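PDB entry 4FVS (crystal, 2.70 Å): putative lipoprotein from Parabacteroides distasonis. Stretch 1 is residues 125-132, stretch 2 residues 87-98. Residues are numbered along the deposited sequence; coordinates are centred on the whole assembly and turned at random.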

ATOM      1  N   VAL A 125      -8.473  -9.822  -1.390  1.00 60.29           N
ATOM      2  CA  VAL A 125      -9.452  -8.963  -0.773  1.00 58.49           C
ATOM      3  C   VAL A 125     -10.699  -8.857  -1.657  1.00 59.60           C
ATOM      4  O   VAL A 125     -10.788  -9.469  -2.720  1.00 59.71           O
ATOM      5  CB  VAL A 125      -8.837  -7.573  -0.471  1.00 60.26           C
ATOM      6  CG1 VAL A 125      -7.632  -7.712   0.453  1.00 59.87           C
ATOM      7  CG2 VAL A 125      -8.491  -6.796  -1.746  1.00 58.14           C
ATOM      8  N   LYS A 126     -11.674  -8.112  -1.172  1.00 53.88           N
ATOM      9  CA  LYS A 126     -12.855  -7.810  -1.928  1.00 52.53           C
ATOM     10  C   LYS A 126     -13.143  -6.320  -1.800  1.00 54.49           C
ATOM     11  O   LYS A 126     -13.202  -5.770  -0.694  1.00 53.41           O
ATOM     12  CB  LYS A 126     -14.027  -8.660  -1.499  1.00 54.74           C
ATOM     13  CG  LYS A 126     -14.985  -8.880  -2.649  1.00 57.30           C
ATOM     14  CD  LYS A 126     -16.137  -9.728  -2.289  1.00 52.95           C
ATOM     15  CE  LYS A 126     -15.722 -11.131  -1.940  1.00 54.52           C
ATOM     16  NZ  LYS A 126     -15.417 -12.015  -3.088  1.00 50.27           N
ATOM     17  N   ILE A 127     -13.223  -5.652  -2.936  1.00 49.84           N
ATOM     18  CA  ILE A 127     -13.573  -4.236  -2.942  1.00 49.45           C
ATOM     19  C   ILE A 127     -15.080  -4.191  -3.274  1.00 52.81           C
ATOM     20  O   ILE A 127     -15.521  -4.845  -4.220  1.00 53.67           O
ATOM     21  CB  ILE A 127     -12.657  -3.418  -3.866  1.00 52.20           C
ATOM     22  CG1 ILE A 127     -13.071  -1.960  -3.923  1.00 53.35           C
ATOM     23  CG2 ILE A 127     -12.501  -4.033  -5.258  1.00 54.46           C
ATOM     24  CD1 ILE A 127     -11.924  -1.047  -4.362  1.00 64.41           C
ATOM     25  N   TYR A 128     -15.878  -3.556  -2.413  1.00 47.28           N
ATOM     26  CA  TYR A 128     -17.334  -3.569  -2.537  1.00 47.58           C
ATOM     27  C   TYR A 128     -17.960  -2.269  -2.075  1.00 51.27           C
ATOM     28  O   TYR A 128     -17.316  -1.499  -1.374  1.00 49.84           O
ATOM     29  CB  TYR A 128     -17.905  -4.740  -1.678  1.00 49.57           C
ATOM     30  CG  TYR A 128     -17.634  -4.620  -0.185  1.00 50.13           C
ATOM     31  CD1 TYR A 128     -16.435  -5.060   0.364  1.00 50.46           C
ATOM     32  CD2 TYR A 128     -18.570  -4.048   0.672  1.00 53.01           C
ATOM     33  CE1 TYR A 128     -16.159  -4.908   1.725  1.00 50.17           C
ATOM     34  CE2 TYR A 128     -18.312  -3.898   2.037  1.00 54.38           C
ATOM     35  CZ  TYR A 128     -17.099  -4.322   2.560  1.00 58.72           C
ATOM     36  OH  TYR A 128     -16.848  -4.177   3.910  1.00 59.03           O
ATOM     37  N   ASP A 129     -19.260  -2.096  -2.371  1.00 49.62           N
ATOM     38  CA  ASP A 129     -20.082  -0.969  -1.952  1.00 51.28           C
ATOM     39  C   ASP A 129     -20.771  -1.352  -0.633  1.00 58.59           C
ATOM     40  O   ASP A 129     -21.573  -2.277  -0.613  1.00 61.38           O
ATOM     41  CB  ASP A 129     -21.090  -0.633  -3.088  1.00 55.61           C
ATOM     42  CG  ASP A 129     -22.079   0.523  -2.905  1.00 73.19           C
ATOM     43  OD1 ASP A 129     -22.266   0.978  -1.755  1.00 75.28           O
ATOM     44  OD2 ASP A 129     -22.710   0.929  -3.912  1.00 80.50           O
ATOM     45  N   LYS A 130     -20.435  -0.661   0.471  1.00 55.84           N
ATOM     46  CA  LYS A 130     -20.993  -0.852   1.822  1.00 57.87           C
ATOM     47  C   LYS A 130     -22.521  -0.862   1.824  1.00 67.72           C
ATOM     48  O   LYS A 130     -23.127  -1.618   2.600  1.00 70.07           O
ATOM     49  CB  LYS A 130     -20.506   0.263   2.781  1.00 60.37           C
ATOM     50  CG  LYS A 130     -19.087   0.035   3.329  1.00 82.67           C
ATOM     51  CD  LYS A 130     -18.585   1.157   4.253  1.00 96.52           C
ATOM     52  CE  LYS A 130     -17.796   2.229   3.524  1.00107.93           C
ATOM     53  NZ  LYS A 130     -17.131   3.169   4.466  1.00115.47           N
ATOM     54  N   LYS A 131     -23.138  -0.032   0.944  1.00 66.28           N
ATOM     55  CA  LYS A 131     -24.590   0.148   0.814  1.00 69.78           C
ATOM     56  C   LYS A 131     -25.226  -0.896  -0.132  1.00 76.81           C
ATOM     57  O   LYS A 131     -26.434  -1.167  -0.006  1.00 81.12           O
ATOM     58  CB  LYS A 131     -24.926   1.568   0.322  1.00 72.51           C
ATOM     59  CG  LYS A 131     -24.307   2.720   1.132  1.00 89.63           C
ATOM     60  CD  LYS A 131     -25.062   3.104   2.406  1.00101.22           C
ATOM     61  CE  LYS A 131     -24.444   4.333   3.039  1.00114.24           C
ATOM     62  NZ  LYS A 131     -25.323   4.951   4.076  1.00126.95           N
ATOM     63  N   ASN A 132     -24.427  -1.487  -1.053  1.00 69.97           N
ATOM     64  CA  ASN A 132     -24.882  -2.511  -2.004  1.00 69.90           C
ATOM     65  C   ASN A 132     -23.763  -3.524  -2.226  1.00 70.88           C
ATOM     66  O   ASN A 132     -22.971  -3.385  -3.165  1.00 68.50           O
ATOM     67  CB  ASN A 132     -25.336  -1.871  -3.333  1.00 70.15           C
ATOM     68  CG  ASN A 132     -25.820  -2.855  -4.374  1.00 79.86           C
ATOM     69  OD1 ASN A 132     -26.302  -3.953  -4.061  1.00 66.04           O
ATOM     70  ND2 ASN A 132     -25.671  -2.489  -5.642  1.00 68.86           N
TER
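Stretch 2, residues 87-98: GVVSEMNTNVDI

Ile 127 is the apolar centre of the contact: its side chain (chi1 t, chi2 t) meets four residues of stretch 2. Its CG1 lies 3.5 Å from CG1 of Val 96, and its CD1 lies 3.9 Å from CD1 of Ile 98, 3.9 Å from CG1 of Val 88 and 3.8 Å from CE of Met 92, a selenomethionine. Val 88 lies in the helix with which stretch 2 opens, so the chain leaves a helix, passes through a loop and returns as strand 96-98 to close round the same isoleucine. Val 125 extends the apolar patch, with its CG2 3.7 Å from CG2 of Ile 98.

Strand 96-98 runs antiparallel to strand 125-129, their directions 158° apart and their axes 4.6 Å apart at closest approach. Ile 127 faces Ile 98 and Asp 129 faces Val 96, both as non-hydrogen-bonded pairs with CA atoms 4.5 Å apart; these four side chains share one face of the sheet. Between them, Tyr 128 and Asp 97 form the hydrogen-bonded pair, CA to CA 5.5 Å, with their side chains on the other face. Asp 97 N donates to Tyr 128 O at 2.8 Å, and Tyr 128 N donates to Asp 97 O at 3.0 Å, both nearly straight. The carbonyls also receive CA-H contacts, Val 96 CA to Tyr 128 O and Ile 127 CA to Asp 97 O, each 3.3 Å.

On the Tyr 128 face, the ring (chi1 p) leans over Asp 97, whose CB lies 4.2 Å from the ring centroid in an off-centre CH-pi contact. Asp 97 OD1 accepts from the following amide, Ile 98 N, at 2.9 Å, and OD2 is the carboxylate oxygen in the long salt bridge to Lys 130.

Beyond the paired strands, a type I turn from Asn 93 to Val 96 leads into strand 96-98. Val 96 N donates to Asn 93 O at 3.2 Å, and Asn 95 N to Asn 93 OD1 at 2.8 Å. The carbonyl of Asn 95 is left to stretch 1: Lys 130 N donates to Asn 95 O at 2.7 Å, carrying the antiparallel pairing one step past the strand. Asp 129 OD1 packs 3.4 Å from Asn 95 CB while accepting from Lys 131 N at 3.0 Å.

Lys 130 forms the polar edge. Its NZ makes a weak hydrogen bond to Thr 94 O at 3.4 Å and a long salt bridge to Asp 97 OD2 at 3.9 Å; a water links NZ, weakly, to Val 96 O.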

ATOM      1  N   GLY A  87      -5.596   3.410 -10.482  1.00 62.54           N
ATOM      2  CA  GLY A  87      -6.441   2.346 -11.045  1.00 64.10           C
ATOM      3  C   GLY A  87      -7.589   1.846 -10.168  1.00 70.90           C
ATOM      4  O   GLY A  87      -8.693   1.568 -10.668  1.00 72.00           O
ATOM      5  N   VAL A  88      -7.327   1.716  -8.841  1.00 67.85           N
ATOM      6  CA  VAL A  88      -8.290   1.300  -7.807  1.00 67.88           C
ATOM      7  C   VAL A  88      -9.067   2.569  -7.268  1.00 72.38           C
ATOM      8  O   VAL A  88     -10.305   2.588  -7.283  1.00 71.52           O
ATOM      9  CB  VAL A  88      -7.569   0.523  -6.644  1.00 70.79           C
ATOM     10  CG1 VAL A  88      -8.477   0.299  -5.444  1.00 70.51           C
ATOM     11  CG2 VAL A  88      -6.994  -0.798  -7.105  1.00 70.50           C
ATOM     12  N   VAL A  89      -8.314   3.600  -6.791  1.00 69.65           N
ATOM     13  CA  VAL A  89      -8.806   4.833  -6.126  1.00 71.02           C
ATOM     14  C   VAL A  89      -9.797   5.653  -7.035  1.00 80.39           C
ATOM     15  O   VAL A  89     -10.722   6.267  -6.488  1.00 80.33           O
ATOM     16  CB  VAL A  89      -7.641   5.729  -5.600  1.00 73.44           C
ATOM     17  CG1 VAL A  89      -8.153   7.033  -5.004  1.00 73.57           C
ATOM     18  CG2 VAL A  89      -6.807   4.980  -4.558  1.00 72.44           C
ATOM     19  N   SER A  90      -9.629   5.633  -8.384  1.00 80.24           N
ATOM     20  CA  SER A  90     -10.522   6.321  -9.338  1.00 82.10           C
ATOM     21  C   SER A  90     -11.915   5.642  -9.345  1.00 87.31           C
ATOM     22  O   SER A  90     -12.962   6.312  -9.355  1.00 89.04           O
ATOM     23  CB  SER A  90      -9.915   6.335 -10.743  1.00 87.18           C
ATOM     24  OG  SER A  90      -9.658   5.030 -11.243  1.00 96.27           O
ATOM     25  N   GLU A  91     -11.902   4.300  -9.275  1.00 81.69           N
ATOM     26  CA  GLU A  91     -13.084   3.450  -9.186  1.00 80.89           C
ATOM     27  C   GLU A  91     -13.709   3.570  -7.760  1.00 79.92           C
ATOM     28  O   GLU A  91     -14.178   2.557  -7.205  1.00 81.55           O
ATOM     29  CB  GLU A  91     -12.653   1.988  -9.498  1.00 82.21           C
ATOM     30  CG  GLU A  91     -12.333   1.713 -10.954  1.00 94.55           C
ATOM     31  CD  GLU A  91     -13.568   1.737 -11.830  1.00117.45           C
ATOM     32  OE1 GLU A  91     -14.216   0.672 -11.950  1.00126.88           O
ATOM     33  OE2 GLU A  91     -13.932   2.828 -12.328  1.00102.22           O
HETATM   34  N   MSE A  92     -13.685   4.790  -7.145  1.00 68.53           N
HETATM   35  CA  MSE A  92     -14.107   4.882  -5.764  1.00 65.33           C
HETATM   36  C   MSE A  92     -14.883   6.111  -5.380  1.00 69.29           C
HETATM   37  O   MSE A  92     -14.615   7.240  -5.815  1.00 69.98           O
HETATM   38  CB  MSE A  92     -12.902   4.836  -4.840  1.00 65.21           C
HETATM   39  CG  MSE A  92     -12.545   3.482  -4.379  1.00 71.05           C
HETATM   40 SE   MSE A  92     -11.135   3.759  -3.113  0.75 79.32          SE
HETATM   41  CE  MSE A  92     -10.673   1.996  -2.513  1.00 75.44           C
ATOM     42  N   ASN A  93     -15.828   5.836  -4.471  1.00 62.95           N
ATOM     43  CA  ASN A  93     -16.703   6.729  -3.741  1.00 62.09           C
ATOM     44  C   ASN A  93     -16.554   6.338  -2.264  1.00 65.14           C
ATOM     45  O   ASN A  93     -15.843   5.379  -1.963  1.00 62.58           O
ATOM     46  CB  ASN A  93     -18.136   6.681  -4.266  1.00 57.00           C
ATOM     47  CG  ASN A  93     -18.850   5.398  -4.035  1.00 68.88           C
ATOM     48  OD1 ASN A  93     -19.258   5.105  -2.919  1.00 63.74           O
ATOM     49  ND2 ASN A  93     -19.082   4.628  -5.093  1.00 63.08           N
ATOM     50  N   THR A  94     -17.151   7.087  -1.346  1.00 65.27           N
ATOM     51  CA  THR A  94     -16.938   6.852   0.086  1.00 66.80           C
ATOM     52  C   THR A  94     -17.653   5.595   0.608  1.00 71.37           C
ATOM     53  O   THR A  94     -17.309   5.132   1.702  1.00 71.51           O
ATOM     54  CB  THR A  94     -17.336   8.071   0.891  1.00 81.69           C
ATOM     55  OG1 THR A  94     -17.061   9.218   0.091  1.00 80.98           O
ATOM     56  CG2 THR A  94     -16.546   8.170   2.190  1.00 85.48           C
ATOM     57  N   ASN A  95     -18.581   5.011  -0.181  1.00 68.40           N
ATOM     58  CA  ASN A  95     -19.281   3.771   0.187  1.00 68.62           C
ATOM     59  C   ASN A  95     -18.432   2.556  -0.138  1.00 66.11           C
ATOM     60  O   ASN A  95     -18.725   1.463   0.327  1.00 67.07           O
ATOM     61  CB  ASN A  95     -20.633   3.658  -0.516  1.00 72.73           C
ATOM     62  CG  ASN A  95     -21.613   4.723  -0.133  1.00 88.95           C
ATOM     63  OD1 ASN A  95     -21.701   5.136   1.038  1.00 78.15           O
ATOM     64  ND2 ASN A  95     -22.391   5.155  -1.120  1.00 82.19           N
ATOM     65  N   VAL A  96     -17.375   2.749  -0.926  1.00 57.09           N
ATOM     66  CA  VAL A  96     -16.465   1.686  -1.323  1.00 53.28           C
ATOM     67  C   VAL A  96     -15.565   1.301  -0.139  1.00 58.96           C
ATOM     68  O   VAL A  96     -14.919   2.159   0.471  1.00 58.98           O
ATOM     69  CB  VAL A  96     -15.655   2.086  -2.559  1.00 53.65           C
ATOM     70  CG1 VAL A  96     -14.689   0.988  -2.953  1.00 51.98           C
ATOM     71  CG2 VAL A  96     -16.579   2.413  -3.718  1.00 54.31           C
ATOM     72  N   ASP A  97     -15.568   0.006   0.207  1.00 56.86           N
ATOM     73  CA  ASP A  97     -14.723  -0.533   1.266  1.00 56.30           C
ATOM     74  C   ASP A  97     -13.932  -1.736   0.735  1.00 57.51           C
ATOM     75  O   ASP A  97     -14.219  -2.244  -0.353  1.00 57.81           O
ATOM     76  CB  ASP A  97     -15.544  -0.908   2.516  1.00 60.42           C
ATOM     77  CG  ASP A  97     -14.824  -0.602   3.829  1.00 75.59           C
ATOM     78  OD1 ASP A  97     -13.567  -0.633   3.850  1.00 72.93           O
ATOM     79  OD2 ASP A  97     -15.515  -0.323   4.832  1.00 88.99           O
ATOM     80  N   ILE A  98     -12.891  -2.138   1.471  1.00 51.44           N
ATOM     81  CA  ILE A  98     -12.052  -3.284   1.131  1.00 49.35           C
ATOM     82  C   ILE A  98     -11.968  -4.164   2.373  1.00 52.72           C
ATOM     83  O   ILE A  98     -11.896  -3.658   3.498  1.00 52.30           O
ATOM     84  CB  ILE A  98     -10.662  -2.858   0.581  1.00 50.84           C
ATOM     85  CG1 ILE A  98     -10.815  -2.070  -0.745  1.00 51.51           C
ATOM     86  CG2 ILE A  98      -9.782  -4.058   0.341  1.00 50.46           C
ATOM     87  CD1 ILE A  98      -9.562  -1.414  -1.330  1.00 62.56           C
TER
HETATM   88  O   HOH W   1     -13.955   2.809   3.546  1.00 53.71           O